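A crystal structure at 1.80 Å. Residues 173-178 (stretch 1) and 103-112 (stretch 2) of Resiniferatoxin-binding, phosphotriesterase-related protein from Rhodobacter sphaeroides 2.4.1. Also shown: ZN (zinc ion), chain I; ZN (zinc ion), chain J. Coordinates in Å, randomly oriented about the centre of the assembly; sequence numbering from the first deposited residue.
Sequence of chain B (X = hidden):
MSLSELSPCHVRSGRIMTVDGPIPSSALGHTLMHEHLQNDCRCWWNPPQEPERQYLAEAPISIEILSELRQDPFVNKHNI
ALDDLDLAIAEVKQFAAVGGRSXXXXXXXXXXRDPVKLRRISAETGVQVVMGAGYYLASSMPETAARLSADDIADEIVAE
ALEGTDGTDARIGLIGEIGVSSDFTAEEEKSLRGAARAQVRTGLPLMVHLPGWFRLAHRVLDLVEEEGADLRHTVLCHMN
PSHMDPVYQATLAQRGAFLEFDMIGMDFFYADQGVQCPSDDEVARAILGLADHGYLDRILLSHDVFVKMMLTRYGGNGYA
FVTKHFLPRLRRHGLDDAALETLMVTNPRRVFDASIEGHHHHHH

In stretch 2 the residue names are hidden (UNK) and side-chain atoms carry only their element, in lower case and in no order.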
ATOM      1  N   GLY B 173     -36.595  21.191   3.744  1.00 17.48           N
ATOM      2  CA  GLY B 173     -36.751  19.827   3.268  1.00 19.34           C
ATOM      3  C   GLY B 173     -35.622  18.947   3.750  1.00 19.18           C
ATOM      4  O   GLY B 173     -35.598  17.741   3.522  1.00 17.88           O
ATOM      5  N   LEU B 174     -34.673  19.574   4.427  1.00 20.07           N
ATOM      6  CA  LEU B 174     -33.520  18.878   4.967  1.00 21.54           C
ATOM      7  C   LEU B 174     -33.077  19.656   6.187  1.00 20.86           C
ATOM      8  O   LEU B 174     -33.268  20.868   6.269  1.00 18.98           O
ATOM      9  CB  LEU B 174     -32.393  18.819   3.925  1.00 26.07           C
ATOM     10  CG  LEU B 174     -30.935  18.931   4.392  1.00 28.67           C
ATOM     11  CD1 LEU B 174     -30.106  17.851   3.747  1.00 30.07           C
ATOM     12  CD2 LEU B 174     -30.383  20.304   4.037  1.00 31.68           C
ATOM     13  N   ILE B 175     -32.505  18.953   7.148  1.00 19.43           N
ATOM     14  CA  ILE B 175     -32.024  19.591   8.357  1.00 20.55           C
ATOM     15  C   ILE B 175     -30.538  19.783   8.199  1.00 23.05           C
ATOM     16  O   ILE B 175     -29.776  18.835   8.404  1.00 21.77           O
ATOM     17  CB  ILE B 175     -32.233  18.700   9.597  1.00 19.34           C
ATOM     18  CG1 ILE B 175     -33.724  18.447   9.810  1.00 18.68           C
ATOM     19  CG2 ILE B 175     -31.573  19.343  10.810  1.00 20.32           C
ATOM     20  CD1 ILE B 175     -34.062  17.711  11.089  1.00 18.51           C
ATOM     21  N   GLY B 176     -30.071  20.963   7.823  1.00 24.50           N
ATOM     22  CA  GLY B 176     -28.634  20.979   7.747  1.00 27.64           C
ATOM     23  C   GLY B 176     -27.553  21.762   7.048  1.00 29.60           C
ATOM     24  O   GLY B 176     -27.715  22.775   6.374  1.00 31.76           O
ATOM     25  N   GLU B 177     -26.399  21.158   7.315  1.00 30.76           N
ATOM     26  CA  GLU B 177     -25.051  21.538   6.991  1.00 25.53           C
ATOM     27  C   GLU B 177     -24.846  22.003   8.432  1.00 24.42           C
ATOM     28  O   GLU B 177     -24.643  23.185   8.705  1.00 22.88           O
ATOM     29  CB  GLU B 177     -24.957  22.714   6.017  1.00 29.16           C
ATOM     30  CG  GLU B 177     -23.612  23.476   6.086  1.00 21.00           C
ATOM     31  CD  GLU B 177     -22.560  23.034   5.070  1.00 21.03           C
ATOM     32  OE1 GLU B 177     -21.693  22.198   5.412  1.00 14.81           O
ATOM     33  OE2 GLU B 177     -22.602  23.539   3.928  1.00 13.83           O
ATOM     34  N   ILE B 178     -24.997  21.062   9.366  1.00 21.38           N
ATOM     35  CA  ILE B 178     -24.817  21.376  10.776  1.00 18.90           C
ATOM     36  C   ILE B 178     -23.321  21.429  11.032  1.00 20.04           C
ATOM     37  O   ILE B 178     -22.599  20.494  10.700  1.00 16.86           O
ATOM     38  CB  ILE B 178     -25.444  20.316  11.708  1.00 19.37           C
ATOM     39  CG1 ILE B 178     -26.928  20.111  11.380  1.00 17.92           C
ATOM     40  CG2 ILE B 178     -25.299  20.767  13.161  1.00 16.90           C
ATOM     41  CD1 ILE B 178     -27.794  21.357  11.545  1.00 17.92           C
ATOM     42  N   UNK B 103     -31.443  20.898  -6.854  1.00 17.23           N
ATOM     43  CA  UNK B 103     -30.272  21.283  -6.072  1.00 17.43           C
ATOM     44  C   UNK B 103     -30.639  21.405  -4.594  1.00 15.88           C
ATOM     45  O   UNK B 103     -31.674  21.977  -4.246  1.00 14.78           O
ATOM     46  c   UNK B 103     -28.543  23.794  -8.493  1.00 21.57           C
ATOM     47  c   UNK B 103     -28.553  23.039  -5.565  1.00 19.04           C
ATOM     48  c   UNK B 103     -29.676  22.628  -6.526  1.00 20.29           C
ATOM     49  c   UNK B 103     -29.121  22.504  -7.946  1.00 20.23           C
ATOM     50  N   UNK B 104     -29.796  20.849  -3.732  1.00 14.91           N
ATOM     51  CA  UNK B 104     -30.006  20.922  -2.293  1.00 15.49           C
ATOM     52  C   UNK B 104     -29.043  21.976  -1.754  1.00 14.82           C
ATOM     53  O   UNK B 104     -27.822  21.827  -1.855  1.00 14.60           O
ATOM     54  c   UNK B 104     -29.716  19.565  -1.592  1.00 18.41           C
ATOM     55  c   UNK B 104     -30.621  18.474  -2.169  1.00 17.56           C
ATOM     56  c   UNK B 104     -29.944  19.694  -0.087  1.00 19.69           C
ATOM     57  N   UNK B 105     -29.595  23.050  -1.200  1.00 13.87           N
ATOM     58  CA  UNK B 105     -28.778  24.123  -0.657  1.00 14.63           C
ATOM     59  C   UNK B 105     -28.807  24.061   0.865  1.00 14.77           C
ATOM     60  O   UNK B 105     -29.799  24.431   1.497  1.00 16.21           O
ATOM     61  o   UNK B 105     -28.188  27.538  -1.569  1.00 15.99           O
ATOM     62  o   UNK B 105     -27.816  26.580   0.372  1.00 15.32           O
ATOM     63  c   UNK B 105     -29.297  25.480  -1.128  1.00 15.97           C
ATOM     64  c   UNK B 105     -28.365  26.616  -0.748  1.00 14.69           C
ATOM     65  N   UNK B 106     -27.710  23.600   1.471  1.00 15.54           N
ATOM     66  CA  UNK B 106     -27.602  23.478   2.926  1.00 16.02           C
ATOM     67  C   UNK B 106     -27.156  24.742   3.658  1.00 16.80           C
ATOM     68  O   UNK B 106     -26.724  24.665   4.811  1.00 14.09           O
ATOM     69  c   UNK B 106     -26.561  22.959   0.804  1.00 14.82           C
ATOM     70  c   UNK B 106     -26.607  22.338   3.086  1.00 16.53           C
ATOM     71  c   UNK B 106     -25.645  22.617   1.963  1.00 17.03           C
ATOM     72  N   UNK B 107     -27.252  25.894   3.000  1.00 16.44           N
ATOM     73  CA  UNK B 107     -26.860  27.146   3.642  1.00 20.90           C
ATOM     74  C   UNK B 107     -27.810  27.352   4.819  1.00 22.64           C
ATOM     75  O   UNK B 107     -29.023  27.414   4.639  1.00 20.86           O
ATOM     76  o   UNK B 107     -26.161  28.134   1.517  1.00 18.90           O
ATOM     77  c   UNK B 107     -26.511  29.642   3.359  1.00 21.63           C
ATOM     78  c   UNK B 107     -26.978  28.357   2.673  1.00 20.58           C
ATOM     79  N   UNK B 108     -27.268  27.450   6.027  1.00 25.63           N
ATOM     80  CA  UNK B 108     -28.123  27.624   7.194  1.00 30.65           C
ATOM     81  C   UNK B 108     -27.924  28.941   7.936  1.00 32.54           C
ATOM     82  O   UNK B 108     -27.385  29.901   7.380  1.00 32.10           O
ATOM     83  c   UNK B 108     -27.945  26.440   8.158  1.00 31.36           C
ATOM     84  s   UNK B 108     -26.250  26.112   8.704  1.00 29.74           S
ATOM     85  N   UNK B 109     -28.375  28.980   9.188  1.00 35.60           N
ATOM     86  CA  UNK B 109     -28.266  30.177  10.019  1.00 37.76           C
ATOM     87  C   UNK B 109     -26.816  30.514  10.319  1.00 38.22           C
ATOM     88  O   UNK B 109     -26.054  29.670  10.798  1.00 39.32           O
ATOM     89  c   UNK B 109     -29.015  29.992  11.346  1.00 39.89           C
ATOM     90  n   UNK B 109     -32.581  29.293  12.459  1.00 42.82           N
ATOM     91  c   UNK B 109     -30.484  29.641  11.204  1.00 41.06           C
ATOM     92  c   UNK B 109     -31.203  29.766  12.536  1.00 42.49           C
ATOM     93  n   UNK B 109     -33.347  30.751  14.066  1.00 44.40           N
ATOM     94  c   UNK B 109     -33.576  29.774  13.197  1.00 44.32           C
ATOM     95  n   UNK B 109     -34.800  29.272  13.073  1.00 43.88           N
ATOM     96  N   UNK B 110     -26.447  31.761  10.046  1.00 37.05           N
ATOM     97  CA  UNK B 110     -25.086  32.197  10.288  1.00 35.76           C
ATOM     98  C   UNK B 110     -24.306  32.379   9.000  1.00 34.81           C
ATOM     99  O   UNK B 110     -23.342  33.147   8.963  1.00 34.06           O
ATOM    100  N   UNK B 111     -24.714  31.679   7.942  1.00 33.16           N
ATOM    101  CA  UNK B 111     -24.021  31.787   6.660  1.00 31.57           C
ATOM    102  C   UNK B 111     -24.837  32.327   5.485  1.00 29.92           C
ATOM    103  O   UNK B 111     -24.438  32.169   4.333  1.00 27.73           O
ATOM    104  c   UNK B 111     -22.193  30.131   7.154  1.00 32.34           C
ATOM    105  c   UNK B 111     -23.374  30.437   6.242  1.00 32.53           C
ATOM    106  c   UNK B 111     -23.858  27.956   5.822  1.00 32.02           C
ATOM    107  c   UNK B 111     -24.410  29.310   6.274  1.00 32.90           C
ATOM    108  N   UNK B 112     -25.979  32.950   5.768  1.00 29.23           N
ATOM    109  CA  UNK B 112     -26.774  33.553   4.706  1.00 27.79           C
ATOM    110  C   UNK B 112     -27.959  32.855   4.060  1.00 29.04           C
ATOM    111  O   UNK B 112     -28.240  33.096   2.882  1.00 28.54           O
TER
HETATM  112 ZN    ZN I 400     -21.201  23.608   2.164  1.00 22.19          ZN
HETATM  113 ZN    ZN J 401     -19.384  22.594   5.134  1.00 33.45          ZN
HETATM  114  O   HOH W   1     -19.564  23.552   3.244  1.00 19.45           O
HETATM  115  O   HOH W   2     -17.324  23.687   4.532  1.00 28.21           O

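Position 103 carries four carbons, forked at the first, with one arm two carbons long. This is Ile 103, a beta-branched residue at home in a strand; its side chain is buried but out of reach of stretch 1.

At position 104 one carbon carries two others, and the side chain points toward stretch 1, where one of its methyls lies 4.2 Å from CD2 of Leu 174. Three carbons in this fork make Val 104. The methyl facing Leu 174 is CG1, and a compact apolar group suits this buried packing.

Position 105 has two carbons, the second bearing two oxygens, and its CA-to-CB bond points away from stretch 1. The carboxylate is that of Asp 105. One oxygen, OD1, accepts a hydrogen bond of 2.8 Å from the backbone N of position 107, while OD2 is satisfied elsewhere in the structure, so the buried acid does not lack partners.

At position 106 three carbons close a ring onto the backbone N; CB lies 3.4 Å from CB of Glu 177 and 4.4 Å from CD2 of Leu 174. The closed ring identifies Pro 106. The ring, which leaves its N without a hydrogen to donate, offers a compact apolar surface where the strand has ended.

Position 107 has one carbon carrying an oxygen and a carbon, and points away from stretch 1. It is Thr 107, whose OG1 donates a hydrogen bond of 2.5 Å to OD1 of Asp 105. Hydroxyl and backbone N thus share one acceptor, bracing the chain just beyond the strand.

Position 108 shows one carbon followed by a sulfur that stops there, 3.3 Å from the backbone O of Glu 177. This is Cys 108, in rotamer p, a small side chain that fits closely against the other backbone.

At position 109 three carbons lead to a nitrogen and then to a carbon carrying two more nitrogens: the guanidinium of Arg 109. It is out of reach of stretch 1, partly exposed, and its NH2 is hydrogen-bonded elsewhere in the structure.

Position 110 has no side-chain atoms and is Gly 110. With phi near 107°, a CB would be jammed against the carbonyl O of Arg 109. It lies within a type II turn from Cys 108 to position 111, closed by a hydrogen bond of 3.3 Å from N of position 111 to O of Cys 108.

Position 111 again has four carbons forked at the first, with one longer arm, whose end lies 4.5 Å from CG of Glu 177. It is Ile 111, and the approaching atom is CD1; the long arm lets this buried apolar side chain extend to the aliphatic part of Glu 177.

Position 112, without side-chain atoms and with phi near 97°, is Gly 112; a CB would again press on the preceding carbonyl O.

The contact buries 283 Å² and works by packing, with no hydrogen bond between the stretches. Val 104 and Pro 106 meet Leu 174, while Pro 106, Cys 108 and Ile 111 line Glu 177, whose OE2 and OE1 reach the two zinc ions at 2.2 Å (chain I) and 2.4 Å (chain J).

Stretch 2 103-112: IVDPTCRGIG
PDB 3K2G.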